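Local coordinates for putative N-acetylneuraminate lyase ([Ruminococcus] gnavus ATCC 29149, PDB 6RB7), which belongs to the dihydrodipicolinate synthetase family as a putative lyase, with a TIM-barrel fold and an assembly of four chains, at residues K292-I297 with K322-M327; G245-L250 with Y271-I276. All blocks are in the same frame, centred on the assembly; numbering follows the deposited sequence.

Contact 1. Residues K292-I297 with K322-M327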
loop_
_atom_site.group_PDB
_atom_site.type_symbol
_atom_site.label_atom_id
_atom_site.label_comp_id
_atom_site.label_asym_id
_atom_site.label_seq_id
_atom_site.Cartn_x
_atom_site.Cartn_y
_atom_site.Cartn_z
ATOM N N LYS A 292 -11.168 -26.291 12.861
ATOM C CA LYS A 292 -11.293 -27.152 14.061
ATOM C C LYS A 292 -12.670 -27.811 14.065
ATOM O O LYS A 292 -12.754 -28.976 14.443
ATOM C CB LYS A 292 -11.053 -26.305 15.302
ATOM C CG LYS A 292 -9.615 -25.829 15.411
ATOM C CD LYS A 292 -9.323 -24.986 16.643
ATOM C CE LYS A 292 -8.002 -24.240 16.504
ATOM N NZ LYS A 292 -7.644 -23.590 17.775
ATOM N N ALA A 293 -13.709 -27.111 13.625
ATOM C CA ALA A 293 -15.074 -27.689 13.598
ATOM C C ALA A 293 -15.153 -28.798 12.524
ATOM O O ALA A 293 -15.809 -29.840 12.732
ATOM C CB ALA A 293 -16.106 -26.625 13.408
ATOM N N ILE A 294 -14.512 -28.588 11.374
ATOM C CA ILE A 294 -14.429 -29.615 10.310
ATOM C C ILE A 294 -13.744 -30.856 10.880
ATOM O O ILE A 294 -14.194 -31.991 10.572
ATOM C CB ILE A 294 -13.694 -29.093 9.065
ATOM C CG1 ILE A 294 -14.583 -28.063 8.372
ATOM C CG2 ILE A 294 -13.313 -30.224 8.146
ATOM C CD1 ILE A 294 -13.884 -27.273 7.283
ATOM N N LEU A 295 -12.643 -30.706 11.597
ATOM C CA LEU A 295 -11.901 -31.884 12.104
ATOM C C LEU A 295 -12.737 -32.617 13.160
ATOM O O LEU A 295 -12.578 -33.833 13.274
ATOM C CB LEU A 295 -10.534 -31.453 12.637
ATOM C CG LEU A 295 -9.567 -31.035 11.529
ATOM C CD1 LEU A 295 -8.293 -30.518 12.139
ATOM C CD2 LEU A 295 -9.341 -32.185 10.577
ATOM N N LYS A 296 -13.592 -31.914 13.879
ATOM C CA LYS A 296 -14.551 -32.646 14.781
ATOM C C LYS A 296 -15.494 -33.494 13.937
ATOM O O LYS A 296 -15.679 -34.683 14.259
ATOM C CB LYS A 296 -15.285 -31.647 15.679
ATOM C CG LYS A 296 -16.345 -32.273 16.566
ATOM C CD LYS A 296 -16.910 -31.220 17.532
ATOM C CE LYS A 296 -17.661 -31.793 18.717
ATOM N NZ LYS A 296 -16.843 -32.829 19.382
ATOM N N ILE A 297 -16.089 -32.959 12.864
ATOM C CA ILE A 297 -17.030 -33.719 11.991
ATOM C C ILE A 297 -16.324 -34.865 11.299
ATOM O O ILE A 297 -16.831 -36.008 11.329
ATOM C CB ILE A 297 -17.677 -32.769 10.967
ATOM C CG1 ILE A 297 -18.504 -31.734 11.700
ATOM C CG2 ILE A 297 -18.438 -33.538 9.909
ATOM C CD1 ILE A 297 -19.044 -30.656 10.815
ATOM N N LYS A 322 -20.327 -27.533 7.717
ATOM C CA LYS A 322 -20.762 -28.854 7.209
ATOM C C LYS A 322 -20.549 -28.955 5.709
ATOM O O LYS A 322 -20.168 -30.057 5.234
ATOM C CB LYS A 322 -22.234 -29.048 7.560
ATOM C CG LYS A 322 -22.440 -29.288 9.036
ATOM C CD LYS A 322 -23.935 -29.373 9.352
ATOM C CE LYS A 322 -24.592 -30.594 8.716
ATOM N NZ LYS A 322 -25.988 -30.350 8.256
ATOM N N GLU A 323 -20.810 -27.884 4.969
ATOM C CA GLU A 323 -20.591 -27.878 3.504
ATOM C C GLU A 323 -19.104 -28.086 3.208
ATOM O O GLU A 323 -18.770 -28.958 2.364
ATOM C CB GLU A 323 -21.108 -26.592 2.894
ATOM C CG GLU A 323 -21.049 -26.609 1.392
ATOM C CD GLU A 323 -21.713 -25.402 0.733
ATOM O OE1 GLU A 323 -21.997 -24.396 1.461
ATOM O OE2 GLU A 323 -21.896 -25.440 -0.517
ATOM N N ALA A 324 -18.229 -27.353 3.875
ATOM C CA ALA A 324 -16.772 -27.492 3.628
ATOM C C ALA A 324 -16.304 -28.891 4.006
ATOM O O ALA A 324 -15.494 -29.473 3.265
ATOM C CB ALA A 324 -16.002 -26.435 4.366
ATOM N N ALA A 325 -16.783 -29.436 5.116
ATOM C CA ALA A 325 -16.412 -30.800 5.537
ATOM C C ALA A 325 -16.830 -31.814 4.469
ATOM O O ALA A 325 -16.040 -32.684 4.149
ATOM C CB ALA A 325 -17.011 -31.127 6.894
ATOM N N GLN A 326 -18.024 -31.670 3.905
ATOM C CA GLN A 326 -18.501 -32.563 2.834
ATOM C C GLN A 326 -17.663 -32.364 1.568
ATOM O O GLN A 326 -17.345 -33.370 0.881
ATOM C CB GLN A 326 -20.001 -32.369 2.562
ATOM C CG GLN A 326 -20.523 -33.391 1.556
ATOM C CD GLN A 326 -20.515 -34.774 2.146
ATOM O OE1 GLN A 326 -20.960 -34.966 3.274
ATOM N NE2 GLN A 326 -19.992 -35.744 1.407
ATOM N N MET A 327 -17.304 -31.117 1.237
ATOM C CA MET A 327 -16.476 -30.861 0.040
ATOM C C MET A 327 -15.144 -31.613 0.166
ATOM O O MET A 327 -14.630 -32.151 -0.853
ATOM C CB MET A 327 -16.224 -29.360 -0.164
ATOM C CG MET A 327 -17.494 -28.616 -0.514
ATOM S SD MET A 327 -17.365 -26.830 -0.311
ATOM C CE MET A 327 -16.286 -26.425 -1.659
#

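Contact 2. Residues G245-L250 with Y271-I276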
loop_
_atom_site.group_PDB
_atom_site.type_symbol
_atom_site.label_atom_id
_atom_site.label_comp_id
_atom_site.label_asym_id
_atom_site.label_seq_id
_atom_site.Cartn_x
_atom_site.Cartn_y
_atom_site.Cartn_z
ATOM N N GLY A 245 -3.986 -29.128 7.312
ATOM C CA GLY A 245 -4.538 -30.020 8.353
ATOM C C GLY A 245 -6.004 -30.334 8.162
ATOM O O GLY A 245 -6.440 -31.350 8.680
ATOM N N ALA A 246 -6.738 -29.524 7.412
ATOM C CA ALA A 246 -8.160 -29.814 7.088
ATOM C C ALA A 246 -8.267 -30.976 6.095
ATOM O O ALA A 246 -9.340 -31.562 5.977
ATOM C CB ALA A 246 -8.815 -28.596 6.504
ATOM N N MET A 247 -7.242 -31.204 5.275
ATOM C CA MET A 247 -7.352 -32.084 4.079
ATOM C C MET A 247 -5.984 -32.560 3.636
ATOM O O MET A 247 -5.577 -32.381 2.491
ATOM C CB MET A 247 -8.096 -31.359 2.957
ATOM C CG MET A 247 -7.497 -30.043 2.602
ATOM S SD MET A 247 -8.774 -29.012 1.822
ATOM C CE MET A 247 -7.979 -27.426 1.579
ATOM N N PRO A 248 -5.182 -33.157 4.548
ATOM C CA PRO A 248 -3.785 -33.412 4.223
ATOM C C PRO A 248 -3.604 -34.377 3.056
ATOM O O PRO A 248 -2.655 -34.173 2.256
ATOM C CB PRO A 248 -3.190 -33.959 5.529
ATOM C CG PRO A 248 -4.371 -34.399 6.340
ATOM C CD PRO A 248 -5.547 -33.554 5.920
ATOM N N GLU A 249 -4.523 -35.330 2.898
ATOM C CA GLU A 249 -4.438 -36.300 1.785
ATOM C C GLU A 249 -4.497 -35.571 0.453
ATOM O O GLU A 249 -3.844 -36.048 -0.503
ATOM C CB GLU A 249 -5.567 -37.326 1.798
ATOM C CG GLU A 249 -5.628 -38.159 3.045
ATOM C CD GLU A 249 -6.569 -37.622 4.120
ATOM O OE1 GLU A 249 -6.605 -36.355 4.383
ATOM O OE2 GLU A 249 -7.306 -38.480 4.685
ATOM N N LEU A 250 -5.255 -34.474 0.354
ATOM C CA LEU A 250 -5.386 -33.767 -0.946
ATOM C C LEU A 250 -4.054 -33.100 -1.284
ATOM O O LEU A 250 -3.613 -33.170 -2.428
ATOM C CB LEU A 250 -6.516 -32.738 -0.902
ATOM C CG LEU A 250 -7.919 -33.307 -0.731
ATOM C CD1 LEU A 250 -8.947 -32.201 -0.728
ATOM C CD2 LEU A 250 -8.215 -34.329 -1.844
ATOM N N TYR A 271 -7.589 -26.773 -7.686
ATOM C CA TYR A 271 -8.858 -26.024 -7.805
ATOM C C TYR A 271 -9.848 -26.484 -6.732
ATOM O O TYR A 271 -10.563 -25.670 -6.176
ATOM C CB TYR A 271 -9.436 -26.123 -9.217
ATOM C CG TYR A 271 -8.856 -25.151 -10.201
ATOM C CD1 TYR A 271 -7.481 -24.971 -10.339
ATOM C CD2 TYR A 271 -9.662 -24.439 -11.059
ATOM C CE1 TYR A 271 -6.944 -24.104 -11.263
ATOM C CE2 TYR A 271 -9.144 -23.546 -11.985
ATOM C CZ TYR A 271 -7.781 -23.371 -12.084
ATOM O OH TYR A 271 -7.293 -22.511 -13.030
ATOM N N ALA A 272 -9.880 -27.779 -6.439
ATOM C CA ALA A 272 -10.777 -28.310 -5.392
ATOM C C ALA A 272 -10.337 -27.793 -4.022
ATOM O O ALA A 272 -11.221 -27.383 -3.252
ATOM C CB ALA A 272 -10.760 -29.809 -5.419
ATOM N N CYS A 273 -9.039 -27.815 -3.743
ATOM C CA CYS A 273 -8.510 -27.271 -2.474
ATOM C C CYS A 273 -8.903 -25.807 -2.367
ATOM O O CYS A 273 -9.352 -25.363 -1.295
ATOM C CB CYS A 273 -7.001 -27.408 -2.338
ATOM S SG CYS A 273 -6.514 -29.144 -2.121
ATOM N N ASN A 274 -8.684 -25.021 -3.420
ATOM C CA ASN A 274 -8.930 -23.572 -3.347
ATOM C C ASN A 274 -10.424 -23.321 -3.094
ATOM O O ASN A 274 -10.738 -22.425 -2.245
ATOM C CB ASN A 274 -8.406 -22.832 -4.570
ATOM C CG ASN A 274 -6.893 -22.820 -4.619
ATOM O OD1 ASN A 274 -6.241 -23.517 -3.828
ATOM N ND2 ASN A 274 -6.308 -22.014 -5.505
ATOM N N GLU A 275 -11.313 -24.062 -3.762
ATOM C CA GLU A 275 -12.771 -23.902 -3.537
ATOM C C GLU A 275 -13.096 -24.137 -2.058
ATOM O O GLU A 275 -13.931 -23.399 -1.487
ATOM C CB GLU A 275 -13.491 -24.878 -4.467
ATOM C CG GLU A 275 -14.989 -24.767 -4.474
ATOM C CD GLU A 275 -15.677 -25.807 -5.354
ATOM O OE1 GLU A 275 -15.254 -27.033 -5.379
ATOM O OE2 GLU A 275 -16.652 -25.410 -6.029
ATOM N N ILE A 276 -12.483 -25.155 -1.465
ATOM C CA ILE A 276 -12.685 -25.455 -0.030
ATOM C C ILE A 276 -12.174 -24.279 0.798
ATOM O O ILE A 276 -12.840 -23.855 1.746
ATOM C CB ILE A 276 -12.033 -26.807 0.339
ATOM C CG1 ILE A 276 -12.798 -27.949 -0.322
ATOM C CG2 ILE A 276 -11.903 -26.986 1.841
ATOM C CD1 ILE A 276 -12.018 -29.195 -0.497
#

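Contact 1. Residues K292-I297 with K322-M327
Ile-294 and Ile-297 pack against Ala-324, Ala-325 and the chain of Lys-322 in a largely buried helix-helix contact of aliphatic groups, set within the C-terminal helical extension that follows the (beta/alpha)8 barrel in this family. Helix 287-299 supplies the two isoleucines and helix 317-335 the small side chains, so the pair illustrates how branched residues on one helix can meet alanines on another. The segment axes approach to 9.3 Å at a crossing angle of -60°, and the backbones come nearest where the CA atoms of Ile-294 and Ala-325 stand 5.3 Å apart.

Ile-294 divides its two branches between neighbouring alanines. With CG1 anti to the carbonyl carbon (chi1 -70°) and CD1 extended beyond it, the long branch carries its methyl to Ala-324, where Ile-294 CD1 lies 3.7 Å from Ala-324 CB. The short branch, Ile-294 CG2, stands anti to the backbone N and meets Ala-325 CB at 4.0 Å. One turn further on, Ile-297 brings its own CG2 to the same methyl, 4.1 Å from Ala-325 CB, so that this alanine is touched by two residues spaced three apart on the facing helix.

Met-280 of helix 263-281 covers both Ile-294 and Ala-324, while Val-321 and Ile-328 extend the apolar surface seen by Ile-294 along helix 317-335. A polar link joins the two helices nearby, as Asn-298 ND2 donates to the carbonyl O of Ala-325.

Toward solvent the contact ends on the aliphatic part of a lysine. The CB of Lys-322 is directed away from the opposite helix, yet its next carbon still touches it: the side chains of Ile-297 and Lys-322 cross at about a right angle, with Ile-297 CD1 4.1 Å from Lys-322 CG.

Contact 2. Residues G245-L250 with Y271-I276
Leu-250 and Cys-273 mark the closest passage of the two backbones, their CA atoms 7.4 Å apart, where the start of helix 248-259 faces a turn of helix 263-281. Met-247 occupies the N-cap position of the former helix, and its carbonyl O accepts a bond from Leu-250 N. No hydrogen bond spans the interface; four buried side chains make it.

Met-247 sends a long side chain across. Its CG lies between the backbone N and the carbonyl carbon (chi1 55°), and from there the chain runs out extended, carrying sulfur and methyl to the facing helix. It slides past Ile-276 in the opposite direction, so that contact is made alongside: Met-247 SD lies 3.7 Å from Ile-276 CG2 and 4.0 Å from Ile-276 CD1. Met-247 CE lies 4.0 Å from Cys-273 CB and 3.8 Å from Cys-273 O, the latter a simple packing contact with the backbone, while still against Ile-276 CG2.

The segment 245-250 follows strand 238-241, the last in sequence of the TIM barrel, and opens the helix that completes the (beta/alpha)8 unit; helix 263-281 is the first of the helical extension beyond it. Packing here therefore joins barrel to extension. Ala-331 and Met-327 of helix 317-335 add to it, touching Leu-250 and Ile-276 respectively. On helix 263-281, the CB of Asn-274 is directed away from the contact, and its ND2 bonds both Glu-226 O and Gln-208 OE1 of a second subunit.

A turn beyond Met-247, Leu-250 meets the thiol side of Cys-273. With SG anti to the carbonyl carbon (chi1 -70°), the sulfur is set against the base of the leucine, 3.8 Å from Leu-250 CB. Leu-250 CD1 also borders that sulfur and stands more loosely, 4.3 Å, from Ile-276 CD1.

In the fold
Along the chain the two contacts come in series: contact 2 closes on helix 263-281 before contact 1 opens on helix 287-299, the next helix in sequence. Their centres lie 12 Å apart on the same side of the chain's centre, and they touch directly. Met-327 provides the main junction, its CE lying 3.5 Å from Glu-275 CG and its CB 3.7 Å from Ile-276 CG1, while Leu-295 packs on the carbonyl O of Gly-245. Contact 2 thus fastens the last barrel helix to the helical extension, and contact 1 closes that extension upon itself, so the two contacts abut on one side of the barrel.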